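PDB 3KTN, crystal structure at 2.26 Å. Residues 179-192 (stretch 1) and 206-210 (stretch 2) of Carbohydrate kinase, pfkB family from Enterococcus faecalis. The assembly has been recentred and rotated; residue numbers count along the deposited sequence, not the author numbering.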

ATOM      1  N   SER A 179     -40.030 -13.631 -11.476  1.00 75.76           N
ATOM      2  CA  SER A 179     -39.581 -12.607 -10.535  1.00 74.33           C
ATOM      3  C   SER A 179     -39.917 -11.211 -11.048  1.00 73.40           C
ATOM      4  O   SER A 179     -40.312 -10.336 -10.278  1.00 73.20           O
ATOM      5  N   ALA A 180     -39.760 -11.010 -12.353  1.00 72.54           N
ATOM      6  CA  ALA A 180     -40.054  -9.719 -12.964  1.00 72.18           C
ATOM      7  C   ALA A 180     -41.521  -9.373 -12.737  1.00 72.40           C
ATOM      8  O   ALA A 180     -41.853  -8.244 -12.375  1.00 72.31           O
ATOM      9  N   LEU A 181     -42.392 -10.353 -12.952  1.00 72.57           N
ATOM     10  CA  LEU A 181     -43.824 -10.158 -12.765  1.00 72.82           C
ATOM     11  C   LEU A 181     -44.129  -9.849 -11.305  1.00 72.49           C
ATOM     12  O   LEU A 181     -44.949  -8.984 -11.003  1.00 72.42           O
ATOM     13  N   PHE A 182     -43.462 -10.558 -10.400  1.00 72.18           N
ATOM     14  CA  PHE A 182     -43.667 -10.340  -8.976  1.00 72.03           C
ATOM     15  C   PHE A 182     -43.298  -8.908  -8.619  1.00 71.72           C
ATOM     16  O   PHE A 182     -44.031  -8.230  -7.896  1.00 72.37           O
HETATM   17  N   MSE A 183     -42.162  -8.446  -9.129  1.00 70.98           N
HETATM   18  CA  MSE A 183     -41.720  -7.089  -8.849  1.00 70.68           C
HETATM   19  C   MSE A 183     -42.663  -6.064  -9.450  1.00 67.03           C
HETATM   20  O   MSE A 183     -42.827  -4.971  -8.910  1.00 66.29           O
ATOM     21  N   ARG A 184     -43.275  -6.424 -10.572  1.00 63.97           N
ATOM     22  CA  ARG A 184     -44.236  -5.553 -11.235  1.00 60.65           C
ATOM     23  C   ARG A 184     -45.313  -5.188 -10.216  1.00 57.29           C
ATOM     24  O   ARG A 184     -45.622  -4.016  -9.999  1.00 55.81           O
ATOM     25  N   GLN A 185     -45.869  -6.219  -9.589  1.00 54.68           N
ATOM     26  CA  GLN A 185     -46.919  -6.063  -8.591  1.00 53.02           C
ATOM     27  C   GLN A 185     -46.515  -5.148  -7.443  1.00 51.04           C
ATOM     28  O   GLN A 185     -47.292  -4.294  -7.018  1.00 51.06           O
ATOM     29  N   GLN A 186     -45.299  -5.331  -6.938  1.00 49.18           N
ATOM     30  CA  GLN A 186     -44.822  -4.524  -5.824  1.00 46.70           C
ATOM     31  C   GLN A 186     -44.635  -3.068  -6.217  1.00 45.00           C
ATOM     32  O   GLN A 186     -44.941  -2.169  -5.443  1.00 44.35           O
ATOM     33  N   TYR A 187     -44.142  -2.830  -7.427  1.00 45.92           N
ATOM     34  CA  TYR A 187     -43.949  -1.465  -7.896  1.00 47.24           C
ATOM     35  C   TYR A 187     -45.306  -0.788  -8.099  1.00 47.73           C
ATOM     36  O   TYR A 187     -45.487   0.388  -7.764  1.00 47.07           O
ATOM     37  N   GLU A 188     -46.268  -1.536  -8.637  1.00 47.27           N
ATOM     38  CA  GLU A 188     -47.599  -0.984  -8.872  1.00 48.09           C
ATOM     39  C   GLU A 188     -48.231  -0.558  -7.553  1.00 45.97           C
ATOM     40  O   GLU A 188     -49.027   0.375  -7.512  1.00 45.23           O
ATOM     41  N   ARG A 189     -47.842  -1.221  -6.469  1.00 45.10           N
ATOM     42  CA  ARG A 189     -48.376  -0.896  -5.153  1.00 44.76           C
ATOM     43  C   ARG A 189     -47.819   0.399  -4.571  1.00 44.98           C
ATOM     44  O   ARG A 189     -48.536   1.134  -3.890  1.00 44.63           O
ATOM     45  N   ILE A 190     -46.547   0.694  -4.839  1.00 44.05           N
ATOM     46  CA  ILE A 190     -45.946   1.910  -4.288  1.00 41.73           C
ATOM     47  C   ILE A 190     -46.058   3.125  -5.200  1.00 40.09           C
ATOM     48  O   ILE A 190     -46.161   4.254  -4.722  1.00 40.20           O
ATOM     49  N   LEU A 191     -46.047   2.896  -6.507  1.00 40.25           N
ATOM     50  CA  LEU A 191     -46.134   3.991  -7.469  1.00 41.50           C
ATOM     51  C   LEU A 191     -47.248   5.009  -7.220  1.00 43.66           C
ATOM     52  O   LEU A 191     -47.062   6.202  -7.459  1.00 43.52           O
ATOM     53  N   PRO A 192     -48.422   4.559  -6.742  1.00 44.05           N
ATOM     54  CA  PRO A 192     -49.512   5.509  -6.490  1.00 45.60           C
ATOM     55  C   PRO A 192     -49.170   6.574  -5.442  1.00 47.24           C
ATOM     56  O   PRO A 192     -49.839   7.602  -5.347  1.00 48.12           O
ATOM     57  N   GLU A 206     -40.542  -3.316 -20.336  1.00 59.38           N
ATOM     58  CA  GLU A 206     -40.130  -4.638 -19.878  1.00 59.29           C
ATOM     59  C   GLU A 206     -40.568  -5.060 -18.486  1.00 58.25           C
ATOM     60  O   GLU A 206     -40.752  -6.250 -18.235  1.00 58.31           O
ATOM     61  N   LEU A 207     -40.724  -4.109 -17.572  1.00 56.72           N
ATOM     62  CA  LEU A 207     -41.131  -4.470 -16.220  1.00 56.15           C
ATOM     63  C   LEU A 207     -42.609  -4.222 -15.952  1.00 55.74           C
ATOM     64  O   LEU A 207     -43.315  -5.105 -15.467  1.00 55.28           O
ATOM     65  N   LEU A 208     -43.069  -3.016 -16.268  1.00 55.63           N
ATOM     66  CA  LEU A 208     -44.454  -2.646 -16.043  1.00 57.08           C
ATOM     67  C   LEU A 208     -45.374  -3.071 -17.186  1.00 58.80           C
ATOM     68  O   LEU A 208     -46.551  -2.722 -17.208  1.00 59.13           O
ATOM     69  N   GLY A 209     -44.821  -3.822 -18.134  1.00 60.28           N
ATOM     70  CA  GLY A 209     -45.598  -4.312 -19.258  1.00 61.60           C
ATOM     71  C   GLY A 209     -46.294  -3.292 -20.142  1.00 62.57           C
ATOM     72  O   GLY A 209     -47.167  -3.661 -20.923  1.00 63.20           O
ATOM     73  N   PHE A 210     -45.928  -2.020 -20.033  1.00 63.47           N
ATOM     74  CA  PHE A 210     -46.550  -0.995 -20.866  1.00 64.30           C
ATOM     75  C   PHE A 210     -46.333  -1.301 -22.343  1.00 66.40           C
ATOM     76  O   PHE A 210     -45.349  -1.944 -22.720  1.00 65.99           O
TER

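The apolar centre of this contact is built by Leu 207 and Leu 208, both buried, which bring their side-chain ends up to one side of the helix; the two stretches together bury 371 Å². Leu 207 is covered most, 102 Å² of it. Its CA-to-CB bond runs sideways, but chi1 t (176°) and chi2 p (61°) carry its methyls to the helix. Leu 207 CD2 lies over one face of the Tyr 187 ring, 4.2 Å from the ring centroid and 22° off the ring normal, a CH-pi contact. Leu 207 CD1 faces earlier helical turns, 3.3 Å from Ala 180 O and 4.3 Å from Met 183 CB. That residue is selenomethionine, and its end leads away from the contact.

The CA-to-CB bonds of Tyr 187 (chi1 m, -82°) and Leu 191 (m, t) point toward the second stretch, one turn apart. That of Leu 208 points away, yet its m, t rotamer returns the end, placing Leu 208 CD2 4.3 Å from Tyr 187 CB and Leu 208 CD1 4.1 Å from Leu 191 CD1.

Arg 184 forms the polar edge, where the CA atoms come closest: Arg 184 CA is 5.6 Å from Leu 208 CA. Chi1 t (160°), an off-well chi2 (103°) and chi3 p (89°) bring the guanidinium against the loop. Arg 184 NE donates to Leu 207 O at 3.0 Å, but the 124° angle makes this hydrogen bond weak. The oxygen lies near the guanidinium plane, whereas Leu 208 C sits over one face, 3.3 Å from Arg 184 NE. Gly 209 leaves room here: an ideal CB would fall 2.4 Å from Arg 184 NH2, and its phi of 58° independently favours glycine. Within the helix, Arg 184 NH1 meets Glu 188 OE2 at 3.4 Å in a salt bridge with a weak hydrogen bond.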

ATOM      1  CB  SER A 179     -38.072 -12.722 -10.298  1.00 74.49           C
ATOM      2  OG  SER A 179     -37.338 -12.433 -11.476  1.00 74.30           O
ATOM      3  CB  ALA A 180     -39.748  -9.764 -14.454  1.00 71.29           C
ATOM      4  CB  LEU A 181     -44.592 -11.409 -13.201  1.00 72.83           C
ATOM      5  CG  LEU A 181     -44.518 -11.769 -14.687  1.00 73.18           C
ATOM      6  CD1 LEU A 181     -45.245 -13.082 -14.926  1.00 72.91           C
ATOM      7  CD2 LEU A 181     -45.129 -10.651 -15.524  1.00 72.40           C
ATOM      8  CB  PHE A 182     -42.810 -11.300  -8.150  1.00 72.56           C
ATOM      9  CG  PHE A 182     -43.048 -11.195  -6.671  1.00 73.31           C
ATOM     10  CD1 PHE A 182     -44.229 -11.668  -6.108  1.00 73.32           C
ATOM     11  CD2 PHE A 182     -42.104 -10.598  -5.842  1.00 73.04           C
ATOM     12  CE1 PHE A 182     -44.471 -11.546  -4.741  1.00 73.56           C
ATOM     13  CE2 PHE A 182     -42.334 -10.470  -4.474  1.00 73.49           C
ATOM     14  CZ  PHE A 182     -43.521 -10.944  -3.923  1.00 73.47           C
HETATM   15  CB  MSE A 183     -40.298  -6.875  -9.362  1.00 76.31           C
HETATM   16  CG  MSE A 183     -39.263  -7.627  -8.543  1.00 84.32           C
HETATM   17 SE   MSE A 183     -39.623  -7.481  -6.634  1.00 96.41          SE
HETATM   18  CE  MSE A 183     -39.458  -5.564  -6.449  1.00 92.25           C
ATOM     19  CB  ARG A 184     -44.883  -6.288 -12.412  1.00 62.65           C
ATOM     20  CG  ARG A 184     -46.210  -5.690 -12.863  1.00 65.91           C
ATOM     21  CD  ARG A 184     -46.057  -4.866 -14.121  1.00 68.15           C
ATOM     22  NE  ARG A 184     -46.218  -5.677 -15.324  1.00 70.94           N
ATOM     23  CZ  ARG A 184     -47.393  -6.018 -15.849  1.00 72.52           C
ATOM     24  NH1 ARG A 184     -48.523  -5.618 -15.277  1.00 71.47           N
ATOM     25  NH2 ARG A 184     -47.436  -6.755 -16.950  1.00 72.18           N
ATOM     26  CB  GLN A 185     -47.303  -7.432  -8.025  1.00 52.49           C
ATOM     27  CG  GLN A 185     -47.838  -8.402  -9.057  1.00 52.84           C
ATOM     28  CD  GLN A 185     -47.985  -9.805  -8.506  1.00 54.23           C
ATOM     29  OE1 GLN A 185     -48.644 -10.018  -7.488  1.00 54.65           O
ATOM     30  NE2 GLN A 185     -47.372 -10.772  -9.180  1.00 55.06           N
ATOM     31  CB  GLN A 186     -43.521  -5.109  -5.279  1.00 47.19           C
ATOM     32  CG  GLN A 186     -43.573  -6.625  -5.154  1.00 47.73           C
ATOM     33  CD  GLN A 186     -44.840  -7.119  -4.465  1.00 47.79           C
ATOM     34  OE1 GLN A 186     -45.282  -8.243  -4.695  1.00 48.37           O
ATOM     35  NE2 GLN A 186     -45.418  -6.284  -3.609  1.00 47.17           N
ATOM     36  CB  TYR A 187     -43.152  -1.468  -9.206  1.00 49.71           C
ATOM     37  CG  TYR A 187     -41.647  -1.590  -9.020  1.00 52.79           C
ATOM     38  CD1 TYR A 187     -41.099  -2.545  -8.161  1.00 54.03           C
ATOM     39  CD2 TYR A 187     -40.773  -0.754  -9.711  1.00 54.32           C
ATOM     40  CE1 TYR A 187     -39.714  -2.660  -7.996  1.00 53.89           C
ATOM     41  CE2 TYR A 187     -39.387  -0.862  -9.552  1.00 53.85           C
ATOM     42  CZ  TYR A 187     -38.867  -1.816  -8.695  1.00 53.52           C
ATOM     43  OH  TYR A 187     -37.501  -1.923  -8.543  1.00 53.57           O
ATOM     44  CB  GLU A 188     -48.479  -2.011  -9.595  1.00 48.77           C
ATOM     45  CG  GLU A 188     -47.904  -2.411 -10.946  1.00 52.97           C
ATOM     46  CD  GLU A 188     -48.793  -3.352 -11.739  1.00 56.06           C
ATOM     47  OE1 GLU A 188     -49.382  -4.277 -11.137  1.00 58.43           O
ATOM     48  OE2 GLU A 188     -48.883  -3.174 -12.974  1.00 56.61           O
ATOM     49  CB  ARG A 189     -48.113  -2.047  -4.181  1.00 44.69           C
ATOM     50  CG  ARG A 189     -48.782  -3.349  -4.580  1.00 45.09           C
ATOM     51  CD  ARG A 189     -48.384  -4.487  -3.660  1.00 44.81           C
ATOM     52  NE  ARG A 189     -48.786  -4.247  -2.278  1.00 45.10           N
ATOM     53  CZ  ARG A 189     -48.562  -5.103  -1.286  1.00 46.35           C
ATOM     54  NH1 ARG A 189     -47.941  -6.253  -1.530  1.00 45.75           N
ATOM     55  NH2 ARG A 189     -48.960  -4.818  -0.054  1.00 45.21           N
ATOM     56  CB  ILE A 190     -44.444   1.702  -3.938  1.00 41.70           C
ATOM     57  CG1 ILE A 190     -43.954   2.848  -3.047  1.00 42.24           C
ATOM     58  CG2 ILE A 190     -43.609   1.654  -5.216  1.00 39.49           C
ATOM     59  CD1 ILE A 190     -42.529   2.675  -2.525  1.00 43.18           C
ATOM     60  CB  LEU A 191     -46.236   3.424  -8.886  1.00 42.09           C
ATOM     61  CG  LEU A 191     -44.883   2.923  -9.415  1.00 41.73           C
ATOM     62  CD1 LEU A 191     -45.059   2.097 -10.681  1.00 36.99           C
ATOM     63  CD2 LEU A 191     -43.993   4.130  -9.672  1.00 39.19           C
ATOM     64  CB  PRO A 192     -50.656   4.605  -6.036  1.00 46.13           C
ATOM     65  CG  PRO A 192     -50.409   3.343  -6.808  1.00 46.69           C
ATOM     66  CD  PRO A 192     -48.910   3.171  -6.656  1.00 44.47           C
ATOM     67  CB  GLU A 206     -38.611  -4.770 -19.965  1.00 62.27           C
ATOM     68  CG  GLU A 206     -38.085  -4.886 -21.376  1.00 66.10           C
ATOM     69  CD  GLU A 206     -36.580  -5.020 -21.410  1.00 68.96           C
ATOM     70  OE1 GLU A 206     -36.049  -5.875 -20.665  1.00 69.05           O
ATOM     71  OE2 GLU A 206     -35.933  -4.278 -22.181  1.00 70.82           O
ATOM     72  CB  LEU A 207     -40.296  -3.710 -15.184  1.00 54.69           C
ATOM     73  CG  LEU A 207     -40.716  -3.964 -13.732  1.00 53.80           C
ATOM     74  CD1 LEU A 207     -40.561  -5.442 -13.405  1.00 53.14           C
ATOM     75  CD2 LEU A 207     -39.879  -3.113 -12.790  1.00 53.09           C
ATOM     76  CB  LEU A 208     -44.553  -1.138 -15.811  1.00 56.03           C
ATOM     77  CG  LEU A 208     -43.756  -0.616 -14.612  1.00 55.29           C
ATOM     78  CD1 LEU A 208     -43.985   0.871 -14.462  1.00 54.72           C
ATOM     79  CD2 LEU A 208     -44.175  -1.345 -13.345  1.00 55.08           C
ATOM     80  CB  PHE A 210     -45.973   0.383 -20.545  1.00 62.81           C
ATOM     81  CG  PHE A 210     -46.669   1.085 -19.416  1.00 62.26           C
ATOM     82  CD1 PHE A 210     -47.438   2.218 -19.658  1.00 61.21           C
ATOM     83  CD2 PHE A 210     -46.556   0.620 -18.111  1.00 61.38           C
ATOM     84  CE1 PHE A 210     -48.083   2.879 -18.616  1.00 61.21           C
ATOM     85  CE2 PHE A 210     -47.198   1.273 -17.062  1.00 60.84           C
ATOM     86  CZ  PHE A 210     -47.963   2.404 -17.315  1.00 61.16           C
TER